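Local coordinates for protein putative rhamnosidase (Streptomyces avermitilis, PDB 3W5M) that hydrolyses terminal non-reducing alpha-L-rhamnose residues from plant glycosides and gum arabic, and carries a calcium-dependent module that binds L-rhamnose, at residues F598-E603 and A956-A961; Q942-P947 and T989-I994; G951-A956 and T969-R974. One frame throughout, in Å; residues are numbered along the deposited sequence.

Interaction 1 (F598-E603 and A956-A961)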
ATOM      1  N   PHE A 598       4.563   2.364  15.349  1.00 21.79           N
ATOM      2  CA  PHE A 598       4.845   0.958  15.650  1.00 20.98           C
ATOM      3  C   PHE A 598       4.451   0.689  17.093  1.00 20.87           C
ATOM      4  O   PHE A 598       4.649   1.521  17.957  1.00 22.26           O
ATOM      5  CB  PHE A 598       6.330   0.637  15.396  1.00 21.42           C
ATOM      6  CG  PHE A 598       6.690   0.706  13.944  1.00 21.86           C
ATOM      7  CD1 PHE A 598       7.084   1.924  13.371  1.00 22.12           C
ATOM      8  CD2 PHE A 598       6.547  -0.417  13.130  1.00 22.80           C
ATOM      9  CE1 PHE A 598       7.345   1.994  12.003  1.00 23.01           C
ATOM     10  CE2 PHE A 598       6.825  -0.353  11.764  1.00 23.71           C
ATOM     11  CZ  PHE A 598       7.224   0.860  11.206  1.00 22.64           C
ATOM     12  N   THR A 599       3.852  -0.468  17.348  1.00 21.19           N
ATOM     13  CA  THR A 599       3.218  -0.675  18.642  1.00 20.69           C
ATOM     14  C   THR A 599       3.666  -1.963  19.333  1.00 21.88           C
ATOM     15  O   THR A 599       3.053  -2.379  20.323  1.00 20.49           O
ATOM     16  CB  THR A 599       1.676  -0.707  18.502  1.00 21.73           C
ATOM     17  OG1 THR A 599       1.324  -1.627  17.466  1.00 19.95           O
ATOM     18  CG2 THR A 599       1.126   0.712  18.158  1.00 22.70           C
ATOM     19  N   PHE A 600       4.728  -2.596  18.846  1.00 22.44           N
ATOM     20  CA  PHE A 600       5.225  -3.797  19.518  1.00 23.76           C
ATOM     21  C   PHE A 600       6.733  -3.893  19.516  1.00 26.14           C
ATOM     22  O   PHE A 600       7.347  -4.082  18.456  1.00 27.54           O
ATOM     23  CB  PHE A 600       4.626  -5.080  18.908  1.00 23.00           C
ATOM     24  CG  PHE A 600       4.609  -6.252  19.871  1.00 25.48           C
ATOM     25  CD1 PHE A 600       5.722  -7.076  20.024  1.00 25.65           C
ATOM     26  CD2 PHE A 600       3.471  -6.521  20.646  1.00 25.60           C
ATOM     27  CE1 PHE A 600       5.699  -8.141  20.920  1.00 24.79           C
ATOM     28  CE2 PHE A 600       3.454  -7.586  21.532  1.00 25.37           C
ATOM     29  CZ  PHE A 600       4.569  -8.392  21.668  1.00 24.72           C
ATOM     30  N   GLU A 601       7.324  -3.775  20.703  1.00 24.98           N
ATOM     31  CA  GLU A 601       8.772  -3.977  20.872  1.00 29.95           C
ATOM     32  C   GLU A 601       8.987  -5.406  21.349  1.00 28.19           C
ATOM     33  O   GLU A 601       8.351  -5.826  22.307  1.00 26.93           O
ATOM     34  CB  GLU A 601       9.329  -3.029  21.920  1.00 33.42           C
ATOM     35  CG  GLU A 601       8.925  -1.579  21.759  1.00 43.94           C
ATOM     36  CD  GLU A 601      10.089  -0.711  21.358  1.00 54.11           C
ATOM     37  OE1 GLU A 601      11.240  -1.171  21.537  1.00 60.70           O
ATOM     38  OE2 GLU A 601       9.858   0.424  20.871  1.00 60.72           O
ATOM     39  N   PHE A 602       9.883  -6.137  20.692  1.00 27.40           N
ATOM     40  CA  PHE A 602      10.081  -7.556  20.965  1.00 25.32           C
ATOM     41  C   PHE A 602      11.568  -7.841  20.889  1.00 26.31           C
ATOM     42  O   PHE A 602      12.213  -7.481  19.895  1.00 21.47           O
ATOM     43  CB  PHE A 602       9.324  -8.366  19.919  1.00 28.40           C
ATOM     44  CG  PHE A 602       9.488  -9.864  20.028  1.00 30.57           C
ATOM     45  CD1 PHE A 602       8.854 -10.584  21.029  1.00 34.19           C
ATOM     46  CD2 PHE A 602      10.235 -10.555  19.083  1.00 30.94           C
ATOM     47  CE1 PHE A 602       8.982 -11.980  21.099  1.00 34.93           C
ATOM     48  CE2 PHE A 602      10.375 -11.936  19.141  1.00 32.73           C
ATOM     49  CZ  PHE A 602       9.739 -12.652  20.150  1.00 33.73           C
ATOM     50  N   GLU A 603      12.107  -8.497  21.929  1.00 26.53           N
ATOM     51  CA  GLU A 603      13.519  -8.873  21.951  1.00 28.84           C
ATOM     52  C   GLU A 603      13.709 -10.146  22.760  1.00 30.16           C
ATOM     53  O   GLU A 603      13.169 -10.275  23.858  1.00 28.69           O
ATOM     54  CB  GLU A 603      14.366  -7.743  22.528  1.00 32.76           C
ATOM     55  CG  GLU A 603      15.863  -8.004  22.482  1.00 43.01           C
ATOM     56  CD  GLU A 603      16.664  -6.908  23.156  1.00 51.14           C
ATOM     57  OE1 GLU A 603      16.057  -5.988  23.766  1.00 52.68           O
ATOM     58  OE2 GLU A 603      17.912  -6.971  23.073  1.00 57.93           O
ATOM     59  N   ALA A 956      13.160 -13.137  27.268  1.00 33.00           N
ATOM     60  CA  ALA A 956      12.371 -12.296  26.351  1.00 31.37           C
ATOM     61  C   ALA A 956      11.839 -11.054  27.042  1.00 32.16           C
ATOM     62  O   ALA A 956      11.577 -11.050  28.256  1.00 32.78           O
ATOM     63  CB  ALA A 956      11.222 -13.080  25.717  1.00 31.08           C
ATOM     64  N   ARG A 957      11.672  -9.987  26.272  1.00 31.74           N
ATOM     65  CA  ARG A 957      11.094  -8.762  26.790  1.00 30.74           C
ATOM     66  C   ARG A 957      10.264  -8.138  25.665  1.00 30.39           C
ATOM     67  O   ARG A 957      10.640  -8.217  24.503  1.00 28.65           O
ATOM     68  CB  ARG A 957      12.189  -7.822  27.304  1.00 34.41           C
ATOM     69  CG  ARG A 957      12.492  -6.630  26.429  1.00 44.04           C
ATOM     70  CD  ARG A 957      13.890  -6.082  26.672  1.00 49.58           C
ATOM     71  NE  ARG A 957      14.013  -4.682  26.252  1.00 58.94           N
ATOM     72  CZ  ARG A 957      13.686  -4.198  25.049  1.00 62.33           C
ATOM     73  NH1 ARG A 957      13.183  -4.980  24.097  1.00 61.62           N
ATOM     74  NH2 ARG A 957      13.847  -2.904  24.799  1.00 68.31           N
ATOM     75  N   ALA A 958       9.113  -7.571  26.019  1.00 29.02           N
ATOM     76  CA  ALA A 958       8.199  -6.998  25.023  1.00 25.89           C
ATOM     77  C   ALA A 958       7.413  -5.842  25.621  1.00 27.56           C
ATOM     78  O   ALA A 958       7.157  -5.808  26.834  1.00 26.53           O
ATOM     79  CB  ALA A 958       7.237  -8.057  24.517  1.00 25.96           C
ATOM     80  N   THR A 959       7.025  -4.887  24.778  1.00 27.02           N
ATOM     81  CA  THR A 959       6.035  -3.888  25.174  1.00 26.83           C
ATOM     82  C   THR A 959       5.046  -3.709  24.018  1.00 26.80           C
ATOM     83  O   THR A 959       5.459  -3.454  22.873  1.00 27.55           O
ATOM     84  CB  THR A 959       6.687  -2.532  25.500  1.00 29.36           C
ATOM     85  OG1 THR A 959       7.632  -2.688  26.571  1.00 32.88           O
ATOM     86  CG2 THR A 959       5.617  -1.496  25.912  1.00 28.45           C
ATOM     87  N   PHE A 960       3.761  -3.872  24.316  1.00 25.79           N
ATOM     88  CA  PHE A 960       2.693  -3.669  23.357  1.00 24.59           C
ATOM     89  C   PHE A 960       1.971  -2.372  23.713  1.00 24.34           C
ATOM     90  O   PHE A 960       1.515  -2.214  24.839  1.00 23.07           O
ATOM     91  CB  PHE A 960       1.735  -4.852  23.391  1.00 24.27           C
ATOM     92  CG  PHE A 960       0.499  -4.665  22.572  1.00 23.99           C
ATOM     93  CD1 PHE A 960       0.568  -4.330  21.213  1.00 23.84           C
ATOM     94  CD2 PHE A 960      -0.752  -4.840  23.156  1.00 24.08           C
ATOM     95  CE1 PHE A 960      -0.583  -4.178  20.470  1.00 23.24           C
ATOM     96  CE2 PHE A 960      -1.909  -4.665  22.420  1.00 24.81           C
ATOM     97  CZ  PHE A 960      -1.828  -4.325  21.079  1.00 25.06           C
ATOM     98  N   ALA A 961       1.878  -1.439  22.756  1.00 23.34           N
ATOM     99  CA  ALA A 961       1.193  -0.164  22.986  1.00 22.04           C
ATOM    100  C   ALA A 961      -0.309  -0.374  22.757  1.00 23.55           C
ATOM    101  O   ALA A 961      -0.834  -0.102  21.659  1.00 24.74           O
ATOM    102  CB  ALA A 961       1.727   0.903  22.037  1.00 23.17           C
TER
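Phe600 and Phe960 meet on the buried side of an antiparallel strand pair. Their side chains cross at about a right angle, and CD2 of Phe600 lies 3.7 Å from CB of Phe960. Farther out, the ring reaches Ala958, with CE1 of Phe600 3.9 Å from CB of Ala958. The carbonyl O of Thr959 lies above one face of the Phe600 ring, offset toward the rim. Tyr653 and Tyr927 also meet this ring, and Ala931 touches it. An alanine at Phe600 would probably open a gap beside Tyr653 and Tyr927 and leave CB of Ala958 and of Phe960 without the ring they pack on. Five backbone hydrogen bonds hold the strands together, from Thr599 O and Ala961 N, 2.9 Å apart, to the Glu603–Arg957 pair. Strand 600-604 is an outermost strand of an antiparallel sheet of the C-terminal beta-sandwich, although it comes before the (alpha/alpha)6-barrel in sequence. Thr599 lies just before the strand. Its OG1 hydrogen-bonds Tyr653 O, and its CB lies 3.9 Å from CB of Ala961. The other face of the sheet is looser and largely exposed. There Glu603 and Arg957 form a salt bridge, with OE1 of Glu603 3.1 Å from NH1 of Arg957. This oxygen sits over one face of the guanidinium, and the carboxylate and guanidinium planes are 81° apart. No N-H points at OE1, so charge alone makes the link. CB of Glu603 also lies 3.4 Å from NH1 of Arg957. Glu601 is farther away, its OE1 4.5 Å from NH2 of Arg957, beyond salt-bridge range.

Interaction 2 (Q942-P947 and T989-I994)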
ATOM      1  N   GLN A 942      -8.844  -7.576  29.246  1.00 29.00           N
ATOM      2  CA  GLN A 942      -8.131  -8.563  30.034  1.00 28.39           C
ATOM      3  C   GLN A 942      -6.996  -9.014  29.129  1.00 28.15           C
ATOM      4  O   GLN A 942      -7.222  -9.273  27.941  1.00 27.68           O
ATOM      5  CB  GLN A 942      -9.001  -9.790  30.367  1.00 28.96           C
ATOM      6  CG  GLN A 942      -8.294 -10.743  31.314  1.00 31.45           C
ATOM      7  CD  GLN A 942      -8.851 -12.163  31.300  1.00 35.76           C
ATOM      8  OE1 GLN A 942      -9.121 -12.747  30.237  1.00 36.29           O
ATOM      9  NE2 GLN A 942      -9.003 -12.736  32.485  1.00 35.24           N
ATOM     10  N   VAL A 943      -5.783  -9.077  29.675  1.00 24.94           N
ATOM     11  CA  VAL A 943      -4.634  -9.608  28.939  1.00 26.46           C
ATOM     12  C   VAL A 943      -4.260 -10.994  29.499  1.00 29.10           C
ATOM     13  O   VAL A 943      -4.143 -11.156  30.727  1.00 28.65           O
ATOM     14  CB  VAL A 943      -3.430  -8.616  28.933  1.00 26.36           C
ATOM     15  CG1 VAL A 943      -2.959  -8.286  30.338  1.00 29.24           C
ATOM     16  CG2 VAL A 943      -2.276  -9.136  28.090  1.00 25.75           C
ATOM     17  N   VAL A 944      -4.112 -11.987  28.620  1.00 26.96           N
ATOM     18  CA  VAL A 944      -3.564 -13.279  29.047  1.00 27.36           C
ATOM     19  C   VAL A 944      -2.047 -13.232  28.881  1.00 28.05           C
ATOM     20  O   VAL A 944      -1.535 -13.012  27.767  1.00 27.05           O
ATOM     21  CB  VAL A 944      -4.143 -14.460  28.251  1.00 27.46           C
ATOM     22  CG1 VAL A 944      -3.516 -15.768  28.717  1.00 30.38           C
ATOM     23  CG2 VAL A 944      -5.658 -14.520  28.357  1.00 28.13           C
ATOM     24  N   ILE A 945      -1.344 -13.384  30.002  1.00 28.66           N
ATOM     25  CA  ILE A 945       0.108 -13.403  30.051  1.00 28.27           C
ATOM     26  C   ILE A 945       0.579 -14.828  30.298  1.00 30.45           C
ATOM     27  O   ILE A 945       0.643 -15.302  31.449  1.00 29.54           O
ATOM     28  CB  ILE A 945       0.646 -12.403  31.089  1.00 29.36           C
ATOM     29  CG1 ILE A 945       0.156 -10.993  30.700  1.00 29.55           C
ATOM     30  CG2 ILE A 945       2.152 -12.504  31.208  1.00 27.16           C
ATOM     31  CD1 ILE A 945       0.540  -9.877  31.642  1.00 34.09           C
ATOM     32  N   ARG A 946       0.917 -15.496  29.202  1.00 30.12           N
ATOM     33  CA  ARG A 946       1.250 -16.915  29.223  1.00 31.88           C
ATOM     34  C   ARG A 946       2.512 -17.184  28.371  1.00 32.62           C
ATOM     35  O   ARG A 946       2.411 -17.755  27.280  1.00 34.02           O
ATOM     36  CB  ARG A 946       0.042 -17.731  28.756  1.00 34.22           C
ATOM     37  CG  ARG A 946       0.230 -19.230  28.920  1.00 37.31           C
ATOM     38  CD  ARG A 946      -1.016 -20.029  28.599  1.00 39.77           C
ATOM     39  NE  ARG A 946      -0.775 -21.413  28.994  1.00 43.58           N
ATOM     40  CZ  ARG A 946      -1.657 -22.403  28.930  1.00 44.50           C
ATOM     41  NH1 ARG A 946      -2.885 -22.194  28.467  1.00 45.55           N
ATOM     42  NH2 ARG A 946      -1.290 -23.617  29.331  1.00 48.63           N
ATOM     43  N   PRO A 947       3.687 -16.725  28.856  1.00 33.98           N
ATOM     44  CA  PRO A 947       4.941 -17.047  28.179  1.00 36.51           C
ATOM     45  C   PRO A 947       5.195 -18.548  28.289  1.00 40.37           C
ATOM     46  O   PRO A 947       5.027 -19.127  29.375  1.00 39.54           O
ATOM     47  CB  PRO A 947       5.990 -16.264  28.975  1.00 36.31           C
ATOM     48  CG  PRO A 947       5.361 -15.984  30.305  1.00 34.61           C
ATOM     49  CD  PRO A 947       3.908 -15.821  30.003  1.00 33.68           C
ATOM     50  N   THR A 989      -7.250  -5.915  33.477  1.00 25.94           N
ATOM     51  CA  THR A 989      -6.758  -6.955  34.379  1.00 28.28           C
ATOM     52  C   THR A 989      -5.928  -7.956  33.581  1.00 26.84           C
ATOM     53  O   THR A 989      -5.861  -7.876  32.346  1.00 27.81           O
ATOM     54  CB  THR A 989      -7.912  -7.728  35.027  1.00 29.52           C
ATOM     55  OG1 THR A 989      -8.687  -8.333  33.985  1.00 32.17           O
ATOM     56  CG2 THR A 989      -8.785  -6.818  35.898  1.00 31.45           C
ATOM     57  N   ALA A 990      -5.300  -8.900  34.275  1.00 27.02           N
ATOM     58  CA  ALA A 990      -4.511  -9.928  33.608  1.00 26.16           C
ATOM     59  C   ALA A 990      -4.729 -11.293  34.238  1.00 28.98           C
ATOM     60  O   ALA A 990      -5.059 -11.395  35.422  1.00 27.51           O
ATOM     61  CB  ALA A 990      -3.047  -9.571  33.657  1.00 25.74           C
ATOM     62  N   GLU A 991      -4.554 -12.321  33.419  1.00 29.90           N
ATOM     63  CA  GLU A 991      -4.423 -13.687  33.891  1.00 31.50           C
ATOM     64  C   GLU A 991      -3.003 -14.129  33.580  1.00 31.07           C
ATOM     65  O   GLU A 991      -2.597 -14.132  32.430  1.00 29.07           O
ATOM     66  CB  GLU A 991      -5.417 -14.562  33.174  1.00 35.37           C
ATOM     67  CG  GLU A 991      -5.352 -16.022  33.560  1.00 42.45           C
ATOM     68  CD  GLU A 991      -6.295 -16.844  32.713  1.00 49.07           C
ATOM     69  OE1 GLU A 991      -5.920 -17.177  31.559  1.00 51.27           O
ATOM     70  OE2 GLU A 991      -7.410 -17.138  33.199  1.00 47.58           O
ATOM     71  N   VAL A 992      -2.248 -14.483  34.614  1.00 30.68           N
ATOM     72  CA  VAL A 992      -0.831 -14.762  34.475  1.00 30.77           C
ATOM     73  C   VAL A 992      -0.604 -16.249  34.729  1.00 35.66           C
ATOM     74  O   VAL A 992      -1.145 -16.803  35.685  1.00 34.65           O
ATOM     75  CB  VAL A 992      -0.005 -13.903  35.440  1.00 30.78           C
ATOM     76  CG1 VAL A 992       1.489 -14.156  35.270  1.00 31.86           C
ATOM     77  CG2 VAL A 992      -0.306 -12.424  35.210  1.00 32.47           C
ATOM     78  N   TRP A 993       0.158 -16.883  33.839  1.00 35.29           N
ATOM     79  CA  TRP A 993       0.519 -18.300  33.957  1.00 39.55           C
ATOM     80  C   TRP A 993       2.015 -18.406  34.164  1.00 42.51           C
ATOM     81  O   TRP A 993       2.788 -17.947  33.317  1.00 40.95           O
ATOM     82  CB  TRP A 993       0.161 -19.047  32.690  1.00 35.85           C
ATOM     83  CG  TRP A 993      -1.261 -19.018  32.343  1.00 39.09           C
ATOM     84  CD1 TRP A 993      -2.025 -17.913  32.075  1.00 38.16           C
ATOM     85  CD2 TRP A 993      -2.125 -20.153  32.189  1.00 41.36           C
ATOM     86  NE1 TRP A 993      -3.314 -18.290  31.767  1.00 38.62           N
ATOM     87  CE2 TRP A 993      -3.407 -19.657  31.832  1.00 40.92           C
ATOM     88  CE3 TRP A 993      -1.945 -21.538  32.325  1.00 43.09           C
ATOM     89  CZ2 TRP A 993      -4.501 -20.498  31.604  1.00 40.84           C
ATOM     90  CZ3 TRP A 993      -3.035 -22.374  32.103  1.00 43.28           C
ATOM     91  CH2 TRP A 993      -4.301 -21.847  31.745  1.00 43.11           C
ATOM     92  N   ILE A 994       2.429 -19.003  35.281  1.00 43.15           N
ATOM     93  CA  ILE A 994       3.850 -19.126  35.594  1.00 44.45           C
ATOM     94  C   ILE A 994       4.222 -20.599  35.681  1.00 48.41           C
ATOM     95  O   ILE A 994       3.785 -21.266  36.618  1.00 51.51           O
ATOM     96  CB  ILE A 994       4.197 -18.470  36.951  1.00 44.85           C
ATOM     97  CG1 ILE A 994       3.612 -17.064  37.057  1.00 41.22           C
ATOM     98  CG2 ILE A 994       5.708 -18.460  37.180  1.00 44.48           C
ATOM     99  CD1 ILE A 994       4.366 -16.029  36.250  1.00 42.26           C
TER
HETATM  100  O   HOH W   1      -7.909 -11.651  35.375  1.00 48.46           O
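Val943 and Ala990 touch in the buried centre, with CG1 of Val943 3.6 Å from CB of Ala990. Ile945 extends this apolar face. Its CD1 lies 4.1 Å from CB of Ala990, and its CB packs against CG2 of Val992. Four backbone hydrogen bonds run between the parallel strands, from Val943 N to Thr989 O through to Trp993 N and Ile945 O. On the other face, CG1 of Val944 lies 4.0 Å from NE1 of Trp993. That NE1 donates a 2.8 Å hydrogen bond to OE1 of Glu991. The oxygen is near the indole plane, while the N-H comes from above the carboxylate plane. Arg946 lies extended over one face of the indole. Its guanidinium is stacked on the ring with planes 10° apart, and CZ is 3.7 Å from the centre of the six-membered ring. CD of Arg946 makes a CH-pi contact with the five-membered ring. NH2 also forms a salt bridge with Asp1014, probably steadying the guanidinium. One water accepts from NE2 of Gln942 and donates a weak bond to Ala990 O. This is a parallel strand pair within a mixed sheet of the C-terminal beta-sandwich, with a cation-pi stack at one end.

Interaction 3 (G951-A956 and T969-R974)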
ATOM      1  N   GLY A 951      12.395 -24.194  22.975  1.00 40.77           N
ATOM      2  CA  GLY A 951      13.475 -24.016  21.995  1.00 37.76           C
ATOM      3  C   GLY A 951      14.713 -23.416  22.631  1.00 38.37           C
ATOM      4  O   GLY A 951      15.151 -23.864  23.687  1.00 40.52           O
ATOM      5  N   GLU A 952      15.242 -22.354  22.031  1.00 35.41           N
ATOM      6  CA  GLU A 952      16.487 -21.763  22.486  1.00 34.62           C
ATOM      7  C   GLU A 952      16.213 -20.496  23.253  1.00 34.78           C
ATOM      8  O   GLU A 952      17.148 -19.754  23.581  1.00 35.83           O
ATOM      9  CB  GLU A 952      17.403 -21.425  21.298  1.00 36.90           C
ATOM     10  CG  GLU A 952      17.337 -22.384  20.119  1.00 40.40           C
ATOM     11  CD  GLU A 952      18.181 -21.936  18.922  1.00 42.79           C
ATOM     12  OE1 GLU A 952      18.970 -20.968  19.042  1.00 44.40           O
ATOM     13  OE2 GLU A 952      18.043 -22.560  17.850  1.00 43.02           O
ATOM     14  N   VAL A 953      14.935 -20.223  23.530  1.00 35.41           N
ATOM     15  CA  VAL A 953      14.582 -18.961  24.178  1.00 36.85           C
ATOM     16  C   VAL A 953      14.653 -19.101  25.699  1.00 35.30           C
ATOM     17  O   VAL A 953      13.908 -19.869  26.281  1.00 36.01           O
ATOM     18  CB  VAL A 953      13.170 -18.443  23.778  1.00 37.26           C
ATOM     19  CG1 VAL A 953      13.017 -16.994  24.231  1.00 38.19           C
ATOM     20  CG2 VAL A 953      12.920 -18.577  22.280  1.00 35.46           C
ATOM     21  N   THR A 954      15.529 -18.347  26.337  1.00 36.86           N
ATOM     22  CA  THR A 954      15.590 -18.378  27.796  1.00 39.83           C
ATOM     23  C   THR A 954      15.304 -17.005  28.387  1.00 40.38           C
ATOM     24  O   THR A 954      15.415 -16.781  29.601  1.00 38.44           O
ATOM     25  CB  THR A 954      16.960 -18.886  28.282  1.00 41.07           C
ATOM     26  OG1 THR A 954      17.999 -18.014  27.803  1.00 42.12           O
ATOM     27  CG2 THR A 954      17.197 -20.327  27.801  1.00 37.88           C
ATOM     28  N   SER A 955      14.910 -16.075  27.520  1.00 37.43           N
ATOM     29  CA  SER A 955      14.947 -14.678  27.878  1.00 35.39           C
ATOM     30  C   SER A 955      14.123 -13.952  26.833  1.00 34.16           C
ATOM     31  O   SER A 955      14.338 -14.164  25.650  1.00 32.68           O
ATOM     32  CB  SER A 955      16.402 -14.217  27.779  1.00 36.88           C
ATOM     33  OG  SER A 955      16.635 -13.072  28.565  1.00 41.66           O
ATOM     34  N   ALA A 956      13.160 -13.137  27.268  1.00 33.00           N
ATOM     35  CA  ALA A 956      12.371 -12.296  26.351  1.00 31.37           C
ATOM     36  C   ALA A 956      11.839 -11.054  27.042  1.00 32.16           C
ATOM     37  O   ALA A 956      11.577 -11.050  28.256  1.00 32.78           O
ATOM     38  CB  ALA A 956      11.222 -13.080  25.717  1.00 31.08           C
ATOM     39  N   THR A 969       6.044  -7.129  29.240  1.00 29.58           N
ATOM     40  CA  THR A 969       6.506  -8.376  29.853  1.00 31.42           C
ATOM     41  C   THR A 969       8.029  -8.462  29.776  1.00 33.48           C
ATOM     42  O   THR A 969       8.648  -7.896  28.879  1.00 32.39           O
ATOM     43  CB  THR A 969       5.933  -9.655  29.198  1.00 32.02           C
ATOM     44  OG1 THR A 969       6.309  -9.709  27.810  1.00 36.43           O
ATOM     45  CG2 THR A 969       4.422  -9.735  29.334  1.00 32.52           C
ATOM     46  N   ARG A 970       8.624  -9.146  30.754  1.00 31.80           N
ATOM     47  CA  ARG A 970      10.041  -9.443  30.747  1.00 31.40           C
ATOM     48  C   ARG A 970      10.220 -10.695  31.581  1.00 33.00           C
ATOM     49  O   ARG A 970       9.877 -10.699  32.766  1.00 31.69           O
ATOM     50  CB  ARG A 970      10.846  -8.308  31.347  1.00 33.65           C
ATOM     51  CG  ARG A 970      12.339  -8.585  31.308  1.00 41.77           C
ATOM     52  CD  ARG A 970      13.132  -7.334  31.616  1.00 48.43           C
ATOM     53  NE  ARG A 970      14.449  -7.658  32.154  1.00 56.34           N
ATOM     54  CZ  ARG A 970      15.158  -6.855  32.948  1.00 60.27           C
ATOM     55  NH1 ARG A 970      14.682  -5.666  33.313  1.00 61.67           N
ATOM     56  NH2 ARG A 970      16.346  -7.246  33.390  1.00 61.11           N
ATOM     57  N   TRP A 971      10.728 -11.751  30.965  1.00 32.06           N
ATOM     58  CA  TRP A 971      10.976 -12.987  31.696  1.00 32.43           C
ATOM     59  C   TRP A 971      12.350 -13.568  31.396  1.00 35.42           C
ATOM     60  O   TRP A 971      12.929 -13.327  30.327  1.00 31.97           O
ATOM     61  CB  TRP A 971       9.871 -14.022  31.462  1.00 30.39           C
ATOM     62  CG  TRP A 971       9.683 -14.510  30.053  1.00 32.64           C
ATOM     63  CD1 TRP A 971       8.785 -14.034  29.137  1.00 32.13           C
ATOM     64  CD2 TRP A 971      10.364 -15.599  29.416  1.00 32.29           C
ATOM     65  NE1 TRP A 971       8.876 -14.746  27.963  1.00 32.28           N
ATOM     66  CE2 TRP A 971       9.833 -15.717  28.110  1.00 33.03           C
ATOM     67  CE3 TRP A 971      11.376 -16.489  29.819  1.00 35.25           C
ATOM     68  CZ2 TRP A 971      10.288 -16.681  27.196  1.00 33.12           C
ATOM     69  CZ3 TRP A 971      11.823 -17.454  28.904  1.00 33.09           C
ATOM     70  CH2 TRP A 971      11.280 -17.531  27.611  1.00 33.76           C
ATOM     71  N   GLN A 972      12.865 -14.334  32.363  1.00 36.60           N
ATOM     72  CA  GLN A 972      14.196 -14.928  32.275  1.00 38.43           C
ATOM     73  C   GLN A 972      14.191 -16.272  32.986  1.00 38.77           C
ATOM     74  O   GLN A 972      13.680 -16.374  34.108  1.00 37.76           O
ATOM     75  CB  GLN A 972      15.214 -14.003  32.922  1.00 40.41           C
ATOM     76  CG  GLN A 972      16.656 -14.478  32.838  1.00 50.92           C
ATOM     77  CD  GLN A 972      17.639 -13.408  33.292  1.00 57.65           C
ATOM     78  OE1 GLN A 972      17.245 -12.360  33.818  1.00 63.25           O
ATOM     79  NE2 GLN A 972      18.924 -13.666  33.094  1.00 64.21           N
ATOM     80  N   GLN A 973      14.714 -17.293  32.309  1.00 40.52           N
ATOM     81  CA  GLN A 973      15.086 -18.574  32.935  1.00 45.18           C
ATOM     82  C   GLN A 973      16.583 -18.590  33.219  1.00 48.82           C
ATOM     83  O   GLN A 973      17.395 -18.462  32.288  1.00 46.30           O
ATOM     84  CB  GLN A 973      14.797 -19.734  32.009  1.00 47.13           C
ATOM     85  CG  GLN A 973      13.347 -20.129  31.921  1.00 49.24           C
ATOM     86  CD  GLN A 973      13.172 -21.432  31.178  1.00 50.90           C
ATOM     87  OE1 GLN A 973      13.797 -21.660  30.140  1.00 55.69           O
ATOM     88  NE2 GLN A 973      12.321 -22.296  31.702  1.00 51.31           N
ATOM     89  N   ARG A 974      16.956 -18.744  34.491  1.00 48.77           N
ATOM     90  CA  ARG A 974      18.359 -18.923  34.840  1.00 51.32           C
ATOM     91  C   ARG A 974      18.552 -19.757  36.092  1.00 54.55           C
ATOM     92  O   ARG A 974      17.714 -19.746  36.996  1.00 52.68           O
ATOM     93  CB  ARG A 974      19.086 -17.590  34.948  1.00 56.78           C
ATOM     94  CG  ARG A 974      20.444 -17.620  34.263  1.00 66.19           C
ATOM     95  CD  ARG A 974      20.964 -16.218  33.981  1.00 73.29           C
ATOM     96  NE  ARG A 974      20.718 -15.321  35.113  1.00 80.05           N
ATOM     97  CZ  ARG A 974      21.454 -15.283  36.225  1.00 85.08           C
ATOM     98  NH1 ARG A 974      22.505 -16.087  36.372  1.00 88.58           N
ATOM     99  NH2 ARG A 974      21.134 -14.438  37.198  1.00 83.93           N
TER
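The indole of Trp971 lies between Ala956 on one face and Pro947 on the other. CB of Ala956 sits 3.4 Å above the ring plane, offset toward the rim, and is 3.7 Å from NE1 of Trp971. CA of Ser955 is over the same face, farther from the plane. The carbonyl O of Val953 is at the ring edge, near its plane and 3.8 Å from CH2 of Trp971. CG1 of Val953 also reaches CH2 of Trp971, and the two side chains cross at about a right angle. Backbone C of Thr954 lies 3.5 Å from CZ3 of Trp971. CG of Trp971 lies between its own backbone N and carbonyl carbon (chi1 62°), a rotation that helps lay the indole against Ala956 and Ser955. NE1 of Trp971 donates a hydrogen bond to Ile930 O, which should hold the indole against rotation. Three backbone hydrogen bonds join the segments. Ala956 and Trp971 exchange two of them. The third runs from Gln973 N to Thr954 O at 2.8 Å. Ser955 and Gln972 form a non-hydrogen-bonded pair on the face away from the indole. Before Ser955 the chain leaves the sheet. Asn605 receives it there, with OD1 bonding Thr954 N and ND2 bonding Glu952 O. The segments belong to a beta hairpin of strands 955-962 and 965-974. Helix 867-875 touches Val953 through Tyr871 and His875, and on the far side of the hairpin's second strand runs strand 977-984, whose Leu980 touches Trp971.

Overall arrangement
Interactions 1 and 3 share Ala956 and strand 955-962, and their centres are 14 Å apart. This strand lies between strands 600-604 and 965-974 in one antiparallel sheet. Interaction 2 is in a mixed sheet, its centre 16 Å from each of the others. It touches interaction 3 through Ile945 against Thr969. Along the chain the segments come in the order 598-603, 942-947, 951-956 with 956-961, 969-974 and 989-994. Interaction 3 is therefore nested inside the loop closed by interaction 2. The helices of the (alpha/alpha)6-barrel lie between 598-603 and the rest. Interaction 1 thus ties the chain entering the catalytic barrel to the C-terminal beta-sandwich.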